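Long-range contacts in phosphomethylpyrimidine kinase (Pyrococcus furiosus, PDB 2PB9), which probably condenses a thiazole phosphate with hydroxymethylpyrimidine diphosphate into thiamine phosphate through its C-terminal ThiN domain, present here, while its ThiD-family part probably phosphorylates hydroxymethylpyrimidine: residues A[85-89]-A[152-157]; A[93-97]-A[175-179]; A[121-125]-A[159-165]. The contacts are given in a common frame with arbitrary orientation. Residues are numbered along the deposited sequence.

Contact 1: residues A[85-89]-A[152-157]; sequences YMRFY and ERPDII
Segment 85-89 carries the last part of helix 77-86 at Y85 and continues as a turn through M86 (a selenomethionine), with Y89 N donating to Y85 O (3.0 Å), before Y89 becomes extended (phi/psi -140/81). Segment 152-157 is extended at R153 and P154, turns a corner at D155 (-72/-28) and continues as strand at I156 and I157. The backbones stay well apart, with CA atoms 9.8 Å apart for Y85 and P154 and 8.0 Å for Y89 and R153, so side chains bridge the gap. Y85, with chi1 t, reaches across as a long spacer: its OH donates to P154 O (2.9 Å) and accepts from R153 NH1 (3.0 Å). Its ring edge meets I157, CE1 to CD1 3.9 Å. Y89, with chi1 m, presents a ring face to the aliphatic part of R153 in a CH-pi contact: R153 CG stands 3.3 Å from the ring centroid, almost on the normal. The R153 side chain is t at chi1 and chi2 and p at chi3, which curls the guanidinium back to D155; the salt bridge R153 NH2 to D155 OD1 measures 2.6 Å. Y85 also stacks on F172 and touches I147 of helix 138-149, so the region closing helix 77-86 packs against the corner at D155 that leads into the main sheet. Chemically, the tyrosine hydroxyl is used in both directions, satisfying a carbonyl at the strand corner and linking through R153 to the carboxylate of D155, a polar chain within a partly buried, partly aromatic setting.

Contact 2: residues A[93-97]-A[175-179]; sequences RSAIN and NPREV
This is a helix-on-sheet contact in the buried middle of the domain, where the first turn of helix 176-185 lies against the start of strand 94-98, an inner strand of the seven-stranded mixed sheet. S94 to N97 are extended; P176 to V179 are helical (phi near -60°, psi -32 to -56°). The closest approach of the backbones is S94 to N175, CA atoms 5.0 Å apart, followed by A95 to V179 at 6.4 Å. Strand side chains alternate: S94 and I96 point toward the helix, while A95 points away, to V82 of helix 77-86. V179, with chi1 t, fills the space between S94 and I96. Its CG2 lies 3.2 Å from S94 OG, and its CG1 meets CG2 of the t,t rotamer of I96 at 3.4 Å. S94 CB sits 3.4 Å from N175 C; the S94 hydroxyl itself is hydrogen-bonded to V36 O of the adjacent strand. The CA-to-CB bond of N175 points away from the strand, and with chi1 p its OD1 accepts from E178 N (2.9 Å), the N-cap bond. Helix 5-21 packs on the same side, F19 touching I96 and A15 touching P176. A capped helix that follows strand 168-173 directly and folds back over the neighbouring antiparallel strand 94-98 is typical of a layered alpha/beta fold, here that of the ThiN domain, with helices on both faces of the sheet.

Contact 3: residues A[121-125]-A[159-165]; sequences FYDRR and HLGDVGK
F121, extended at the end of strand 118-121, starts toward segment 159-165, but its ring leads away. Y122 (chi1 p) follows, still extended, its CA 5.4 Å from that of H159; Y122 O lies 3.1 Å from H159 CB, and this CB stands over the tyrosine ring, 3.8 Å from the centroid. The two rings are nearly parallel (11°) but slid apart. D123 (chi1 t) shares water 1 with its surroundings: D123 OD1 is 2.9 Å from it, R124 N donates to it (2.9 Å), and D162 OD2, an atom less surely placed, lies 2.4 Å from it. D123 also forms a salt bridge with R125 of the third subunit. R124 opens a 3-10 segment and lays its guanidinium on the H159 ring, NH1 to CE1 3.3 Å, with NH1 also 3.3 Å from K165 CD. H159 (chi1 p) is held by its ND1 donating to L160 O (2.9 Å). R125 passes D162 and reaches D123 of the third subunit. The type II turn D162-K165, with G164 at positive phi, meets the second subunit. The two loops thus leave parallel neighbours, strands 118-121 and 154-159, at a subunit junction, with Y122 packed against helix 138-149 on W141 and T145.

In the fold
All three contacts tie into the same mixed sheet. Contacts 1 and 2, centres about 12 Å apart, meet where the selenomethionine M86 touches R93 (CE to CD 3.3 Å), since helix 77-86 and strand 94-98 are consecutive. Contacts 1 and 3, about 19 Å between centres, share strand 154-159, with I157 CG2 4.1 Å from Y122 CD2. Contacts 2 and 3 are about 23 Å apart between centres and do not touch, their nearest atoms about 8 Å apart. No other subunit touches the segments of contacts 1 and 2, whereas those of contact 3 also meet three other subunits of the tetramer.

Contact 1: residues A[85-89]-A[152-157]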
loop_
_atom_site.group_PDB
_atom_site.type_symbol
_atom_site.label_atom_id
_atom_site.label_comp_id
_atom_site.label_asym_id
_atom_site.label_seq_id
_atom_site.Cartn_x
_atom_site.Cartn_y
_atom_site.Cartn_z
ATOM N N TYR A 85 14.385 -18.570 12.898
ATOM C CA TYR A 85 13.810 -19.855 12.540
ATOM C C TYR A 85 14.404 -20.951 13.430
ATOM O O TYR A 85 13.699 -21.859 13.860
ATOM C CB TYR A 85 14.107 -20.133 11.069
ATOM C CG TYR A 85 13.429 -21.345 10.491
ATOM C CD1 TYR A 85 12.257 -21.223 9.734
ATOM C CD2 TYR A 85 14.000 -22.612 10.627
ATOM C CE1 TYR A 85 11.677 -22.332 9.119
ATOM C CE2 TYR A 85 13.437 -23.729 10.017
ATOM C CZ TYR A 85 12.277 -23.584 9.262
ATOM O OH TYR A 85 11.739 -24.692 8.645
HETATM N N MSE A 86 15.703 -20.850 13.711
HETATM C CA MSE A 86 16.390 -21.832 14.551
HETATM C C MSE A 86 15.806 -21.894 15.961
HETATM O O MSE A 86 15.883 -22.922 16.635
HETATM C CB MSE A 86 17.889 -21.521 14.610
HETATM C CG MSE A 86 18.621 -21.886 13.321
HETATM SE SE MSE A 86 20.369 -21.067 13.080
HETATM C CE MSE A 86 21.472 -22.402 13.935
ATOM N N ARG A 87 15.226 -20.787 16.408
ATOM C CA ARG A 87 14.620 -20.741 17.726
ATOM C C ARG A 87 13.501 -21.777 17.806
ATOM O O ARG A 87 13.022 -22.104 18.892
ATOM C CB ARG A 87 14.055 -19.346 17.994
ATOM C CG ARG A 87 14.941 -18.480 18.873
ATOM C CD ARG A 87 14.537 -17.017 18.802
ATOM N NE ARG A 87 13.112 -16.828 19.056
ATOM C CZ ARG A 87 12.444 -15.720 18.746
ATOM N NH1 ARG A 87 13.079 -14.699 18.172
ATOM N NH2 ARG A 87 11.138 -15.641 18.992
ATOM N N PHE A 88 13.100 -22.294 16.649
ATOM C CA PHE A 88 12.035 -23.281 16.573
ATOM C C PHE A 88 12.547 -24.608 16.036
ATOM O O PHE A 88 12.081 -25.671 16.434
ATOM C CB PHE A 88 10.919 -22.747 15.684
ATOM C CG PHE A 88 10.300 -21.487 16.206
ATOM C CD1 PHE A 88 9.295 -21.533 17.159
ATOM C CD2 PHE A 88 10.764 -20.250 15.784
ATOM C CE1 PHE A 88 8.761 -20.364 17.684
ATOM C CE2 PHE A 88 10.234 -19.077 16.307
ATOM C CZ PHE A 88 9.230 -19.137 17.259
ATOM N N TYR A 89 13.508 -24.540 15.123
ATOM C CA TYR A 89 14.097 -25.734 14.541
ATOM C C TYR A 89 15.574 -25.462 14.429
ATOM O O TYR A 89 16.068 -25.101 13.362
ATOM C CB TYR A 89 13.509 -26.000 13.168
ATOM C CG TYR A 89 12.009 -25.965 13.177
ATOM C CD1 TYR A 89 11.318 -24.773 12.930
ATOM C CD2 TYR A 89 11.270 -27.117 13.457
ATOM C CE1 TYR A 89 9.928 -24.734 12.958
ATOM C CE2 TYR A 89 9.885 -27.089 13.485
ATOM C CZ TYR A 89 9.217 -25.897 13.233
ATOM O OH TYR A 89 7.840 -25.882 13.238
ATOM N N GLU A 152 2.980 -28.082 11.325
ATOM C CA GLU A 152 4.262 -28.681 10.982
ATOM C C GLU A 152 5.334 -27.611 10.782
ATOM O O GLU A 152 5.105 -26.423 11.030
ATOM C CB GLU A 152 4.133 -29.518 9.702
ATOM C CG GLU A 152 2.899 -30.407 9.646
ATOM C CD GLU A 152 1.618 -29.610 9.452
ATOM O OE1 GLU A 152 1.371 -29.138 8.319
ATOM O OE2 GLU A 152 0.862 -29.444 10.434
ATOM N N ARG A 153 6.508 -28.047 10.340
ATOM C CA ARG A 153 7.613 -27.136 10.081
ATOM C C ARG A 153 7.569 -26.680 8.625
ATOM O O ARG A 153 7.594 -27.491 7.697
ATOM C CB ARG A 153 8.958 -27.815 10.350
ATOM C CG ARG A 153 10.157 -26.917 10.077
ATOM C CD ARG A 153 11.475 -27.671 10.193
ATOM N NE ARG A 153 11.555 -28.762 9.236
ATOM C CZ ARG A 153 11.510 -28.591 7.919
ATOM N NH1 ARG A 153 11.390 -27.371 7.410
ATOM N NH2 ARG A 153 11.570 -29.641 7.111
ATOM N N PRO A 154 7.488 -25.367 8.407
ATOM C CA PRO A 154 7.447 -24.895 7.026
ATOM C C PRO A 154 8.830 -24.743 6.397
ATOM O O PRO A 154 9.647 -23.945 6.846
ATOM C CB PRO A 154 6.699 -23.570 7.143
ATOM C CG PRO A 154 7.108 -23.075 8.482
ATOM C CD PRO A 154 7.054 -24.314 9.342
ATOM N N ASP A 155 9.083 -25.530 5.360
ATOM C CA ASP A 155 10.350 -25.473 4.641
ATOM C C ASP A 155 10.379 -24.187 3.833
ATOM O O ASP A 155 11.446 -23.643 3.547
ATOM C CB ASP A 155 10.467 -26.661 3.687
ATOM C CG ASP A 155 10.469 -27.981 4.412
ATOM O OD1 ASP A 155 11.568 -28.416 4.817
ATOM O OD2 ASP A 155 9.371 -28.568 4.591
ATOM N N ILE A 156 9.188 -23.725 3.458
ATOM C CA ILE A 156 9.031 -22.507 2.674
ATOM C C ILE A 156 8.162 -21.489 3.385
ATOM O O ILE A 156 7.056 -21.786 3.836
ATOM C CB ILE A 156 8.362 -22.767 1.310
ATOM C CG1 ILE A 156 9.064 -23.907 0.585
ATOM C CG2 ILE A 156 8.382 -21.499 0.473
ATOM C CD1 ILE A 156 8.672 -25.260 1.125
ATOM N N ILE A 157 8.681 -20.277 3.476
ATOM C CA ILE A 157 7.959 -19.181 4.091
ATOM C C ILE A 157 8.086 -18.034 3.100
ATOM O O ILE A 157 9.172 -17.759 2.587
ATOM C CB ILE A 157 8.576 -18.792 5.457
ATOM C CG1 ILE A 157 8.449 -19.966 6.437
ATOM C CG2 ILE A 157 7.870 -17.548 6.015
ATOM C CD1 ILE A 157 9.059 -19.724 7.798
#

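Contact 2: residues A[93-97]-A[175-179]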
loop_
_atom_site.group_PDB
_atom_site.type_symbol
_atom_site.label_atom_id
_atom_site.label_comp_id
_atom_site.label_asym_id
_atom_site.label_seq_id
_atom_site.Cartn_x
_atom_site.Cartn_y
_atom_site.Cartn_z
ATOM N N ARG A 93 19.929 -24.320 9.848
ATOM C CA ARG A 93 20.755 -23.129 9.814
ATOM C C ARG A 93 21.182 -22.678 8.439
ATOM O O ARG A 93 22.186 -21.983 8.287
ATOM C CB ARG A 93 21.983 -23.305 10.694
ATOM C CG ARG A 93 22.445 -24.720 10.854
ATOM C CD ARG A 93 22.706 -24.966 12.318
ATOM N NE ARG A 93 23.724 -25.984 12.508
ATOM C CZ ARG A 93 24.990 -25.858 12.132
ATOM N NH1 ARG A 93 25.406 -24.746 11.543
ATOM N NH2 ARG A 93 25.839 -26.851 12.345
ATOM N N SER A 94 20.416 -23.077 7.434
ATOM C CA SER A 94 20.690 -22.675 6.070
ATOM C C SER A 94 19.378 -22.154 5.511
ATOM O O SER A 94 18.299 -22.534 5.974
ATOM C CB SER A 94 21.175 -23.858 5.235
ATOM O OG SER A 94 21.559 -23.425 3.935
ATOM N N ALA A 95 19.474 -21.272 4.525
ATOM C CA ALA A 95 18.290 -20.704 3.898
ATOM C C ALA A 95 18.715 -19.939 2.659
ATOM O O ALA A 95 19.905 -19.756 2.415
ATOM C CB ALA A 95 17.563 -19.765 4.877
ATOM N N ILE A 96 17.735 -19.503 1.880
ATOM C CA ILE A 96 17.997 -18.727 0.675
ATOM C C ILE A 96 16.737 -17.966 0.276
ATOM O O ILE A 96 15.620 -18.475 0.409
ATOM C CB ILE A 96 18.442 -19.630 -0.502
ATOM C CG1 ILE A 96 18.857 -18.767 -1.686
ATOM C CG2 ILE A 96 17.309 -20.550 -0.935
ATOM C CD1 ILE A 96 19.451 -19.563 -2.820
ATOM N N ASN A 97 16.898 -16.736 -0.183
ATOM C CA ASN A 97 15.724 -15.991 -0.589
ATOM C C ASN A 97 15.690 -15.855 -2.105
ATOM O O ASN A 97 16.683 -15.479 -2.741
ATOM C CB ASN A 97 15.661 -14.605 0.083
ATOM C CG ASN A 97 16.792 -13.676 -0.343
ATOM O OD1 ASN A 97 17.902 -13.746 0.185
ATOM N ND2 ASN A 97 16.510 -12.797 -1.301
ATOM N N ASN A 175 21.214 -27.625 5.904
ATOM C CA ASN A 175 22.546 -27.291 5.402
ATOM C C ASN A 175 22.350 -26.783 3.974
ATOM O O ASN A 175 21.277 -26.958 3.395
ATOM C CB ASN A 175 23.459 -28.524 5.420
ATOM C CG ASN A 175 22.913 -29.674 4.582
ATOM O OD1 ASN A 175 22.803 -29.574 3.358
ATOM N ND2 ASN A 175 22.563 -30.770 5.240
ATOM N N PRO A 176 23.368 -26.131 3.392
ATOM C CA PRO A 176 23.227 -25.627 2.024
ATOM C C PRO A 176 22.894 -26.648 0.943
ATOM O O PRO A 176 22.195 -26.320 -0.010
ATOM C CB PRO A 176 24.556 -24.898 1.772
ATOM C CG PRO A 176 25.466 -25.376 2.854
ATOM C CD PRO A 176 24.561 -25.559 4.028
ATOM N N ARG A 177 23.371 -27.881 1.085
ATOM C CA ARG A 177 23.088 -28.905 0.085
ATOM C C ARG A 177 21.595 -29.178 0.011
ATOM O O ARG A 177 21.033 -29.283 -1.072
ATOM C CB ARG A 177 23.838 -30.198 0.405
ATOM N N GLU A 178 20.945 -29.286 1.161
ATOM C CA GLU A 178 19.513 -29.551 1.180
ATOM C C GLU A 178 18.724 -28.389 0.600
ATOM O O GLU A 178 17.734 -28.583 -0.115
ATOM C CB GLU A 178 19.056 -29.848 2.602
ATOM C CG GLU A 178 19.405 -31.259 3.023
ATOM C CD GLU A 178 19.069 -31.544 4.468
ATOM O OE1 GLU A 178 17.995 -31.074 4.934
ATOM O OE2 GLU A 178 19.876 -32.248 5.127
ATOM N N VAL A 179 19.170 -27.178 0.909
ATOM C CA VAL A 179 18.504 -25.999 0.398
ATOM C C VAL A 179 18.617 -26.070 -1.119
ATOM O O VAL A 179 17.611 -26.069 -1.837
ATOM C CB VAL A 179 19.168 -24.701 0.927
ATOM C CG1 VAL A 179 18.583 -23.485 0.220
ATOM C CG2 VAL A 179 18.957 -24.579 2.443
#

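Contact 3: residues A[121-125]-A[159-165]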
loop_
_atom_site.group_PDB
_atom_site.type_symbol
_atom_site.label_atom_id
_atom_site.label_comp_id
_atom_site.label_asym_id
_atom_site.label_seq_id
_atom_site.Cartn_x
_atom_site.Cartn_y
_atom_site.Cartn_z
ATOM N N PHE A 121 3.364 -18.654 5.600
ATOM C CA PHE A 121 3.618 -17.291 5.159
ATOM C C PHE A 121 3.259 -16.334 6.263
ATOM O O PHE A 121 2.776 -16.735 7.320
ATOM C CB PHE A 121 2.754 -16.963 3.931
ATOM C CG PHE A 121 1.271 -16.941 4.223
ATOM C CD1 PHE A 121 0.674 -15.824 4.814
ATOM C CD2 PHE A 121 0.479 -18.065 3.969
ATOM C CE1 PHE A 121 -0.692 -15.821 5.154
ATOM C CE2 PHE A 121 -0.891 -18.076 4.305
ATOM C CZ PHE A 121 -1.475 -16.951 4.900
ATOM N N TYR A 122 3.500 -15.058 5.999
ATOM C CA TYR A 122 3.154 -14.003 6.933
ATOM C C TYR A 122 2.818 -12.772 6.113
ATOM O O TYR A 122 3.349 -12.584 5.022
ATOM C CB TYR A 122 4.302 -13.735 7.913
ATOM C CG TYR A 122 5.562 -13.139 7.327
ATOM C CD1 TYR A 122 5.585 -11.827 6.869
ATOM C CD2 TYR A 122 6.760 -13.857 7.328
ATOM C CE1 TYR A 122 6.769 -11.237 6.441
ATOM C CE2 TYR A 122 7.953 -13.270 6.902
ATOM C CZ TYR A 122 7.948 -11.958 6.465
ATOM O OH TYR A 122 9.120 -11.339 6.102
ATOM N N ASP A 123 1.906 -11.958 6.630
ATOM C CA ASP A 123 1.483 -10.751 5.944
ATOM C C ASP A 123 1.740 -9.572 6.859
ATOM O O ASP A 123 1.196 -9.503 7.956
ATOM C CB ASP A 123 -0.004 -10.850 5.586
ATOM C CG ASP A 123 -0.520 -9.616 4.866
ATOM O OD1 ASP A 123 0.288 -8.863 4.284
ATOM O OD2 ASP A 123 -1.746 -9.406 4.871
ATOM N N ARG A 124 2.581 -8.654 6.401
ATOM C CA ARG A 124 2.936 -7.477 7.171
ATOM C C ARG A 124 1.732 -6.587 7.467
ATOM O O ARG A 124 1.781 -5.743 8.372
ATOM C CB ARG A 124 4.015 -6.683 6.426
ATOM C CG ARG A 124 5.366 -7.372 6.416
ATOM C CD ARG A 124 6.334 -6.778 5.397
ATOM N NE ARG A 124 7.659 -7.382 5.539
ATOM C CZ ARG A 124 8.650 -7.283 4.654
ATOM N NH1 ARG A 124 8.490 -6.594 3.525
ATOM N NH2 ARG A 124 9.807 -7.889 4.907
ATOM N N ARG A 125 0.654 -6.766 6.709
ATOM C CA ARG A 125 -0.538 -5.965 6.936
ATOM C C ARG A 125 -1.199 -6.374 8.245
ATOM O O ARG A 125 -1.955 -5.606 8.839
ATOM C CB ARG A 125 -1.524 -6.111 5.774
ATOM C CG ARG A 125 -1.290 -5.118 4.654
ATOM C CD ARG A 125 -2.329 -5.276 3.560
ATOM N NE ARG A 125 -2.376 -6.660 3.108
ATOM C CZ ARG A 125 -3.097 -7.105 2.082
ATOM N NH1 ARG A 125 -3.858 -6.276 1.374
ATOM N NH2 ARG A 125 -3.046 -8.392 1.760
ATOM N N HIS A 159 6.109 -14.063 1.687
ATOM C CA HIS A 159 5.246 -12.961 2.064
ATOM C C HIS A 159 5.094 -12.078 0.839
ATOM O O HIS A 159 6.041 -11.917 0.065
ATOM C CB HIS A 159 5.841 -12.152 3.222
ATOM C CG HIS A 159 7.035 -11.332 2.840
ATOM N ND1 HIS A 159 6.933 -10.062 2.313
ATOM C CD2 HIS A 159 8.361 -11.590 2.934
ATOM C CE1 HIS A 159 8.141 -9.574 2.102
ATOM N NE2 HIS A 159 9.027 -10.482 2.471
ATOM N N LEU A 160 3.897 -11.530 0.654
ATOM C CA LEU A 160 3.622 -10.641 -0.470
ATOM C C LEU A 160 4.236 -9.266 -0.183
ATOM O O LEU A 160 4.632 -8.977 0.948
ATOM C CB LEU A 160 2.114 -10.494 -0.673
ATOM C CG LEU A 160 1.314 -11.757 -0.968
ATOM C CD1 LEU A 160 -0.151 -11.400 -1.124
ATOM C CD2 LEU A 160 1.840 -12.407 -2.224
ATOM N N GLY A 161 4.292 -8.412 -1.198
ATOM C CA GLY A 161 4.895 -7.104 -1.014
ATOM C C GLY A 161 4.137 -6.135 -0.134
ATOM O O GLY A 161 2.975 -6.355 0.195
ATOM N N ASP A 162 4.817 -5.059 0.253
ATOM C CA ASP A 162 4.234 -4.003 1.081
ATOM C C ASP A 162 4.795 -2.683 0.576
ATOM O O ASP A 162 5.715 -2.681 -0.239
ATOM C CB ASP A 162 4.576 -4.216 2.556
ATOM C CG ASP A 162 3.754 -5.336 3.184
ATOM O OD1 ASP A 162 2.514 -5.175 3.354
ATOM O OD2 ASP A 162 4.353 -6.386 3.497
ATOM N N VAL A 163 4.253 -1.561 1.042
ATOM C CA VAL A 163 4.733 -0.269 0.551
ATOM C C VAL A 163 6.251 -0.158 0.666
ATOM O O VAL A 163 6.826 -0.346 1.735
ATOM C CB VAL A 163 4.055 0.915 1.284
ATOM C CG1 VAL A 163 4.518 2.244 0.680
ATOM C CG2 VAL A 163 2.542 0.793 1.165
ATOM N N GLY A 164 6.888 0.128 -0.464
ATOM C CA GLY A 164 8.330 0.252 -0.506
ATOM C C GLY A 164 9.085 -1.060 -0.353
ATOM O O GLY A 164 10.309 -1.067 -0.458
ATOM N N LYS A 165 8.385 -2.171 -0.116
ATOM C CA LYS A 165 9.063 -3.458 0.072
ATOM C C LYS A 165 8.529 -4.560 -0.830
ATOM O O LYS A 165 7.320 -4.774 -0.924
ATOM C CB LYS A 165 8.943 -3.911 1.534
ATOM C CG LYS A 165 9.361 -2.864 2.563
ATOM C CD LYS A 165 9.083 -3.352 3.978
ATOM C CE LYS A 165 8.971 -2.194 4.993
ATOM N NZ LYS A 165 10.254 -1.467 5.273
HETATM O O HOH W 1 3.088 -8.443 3.562
#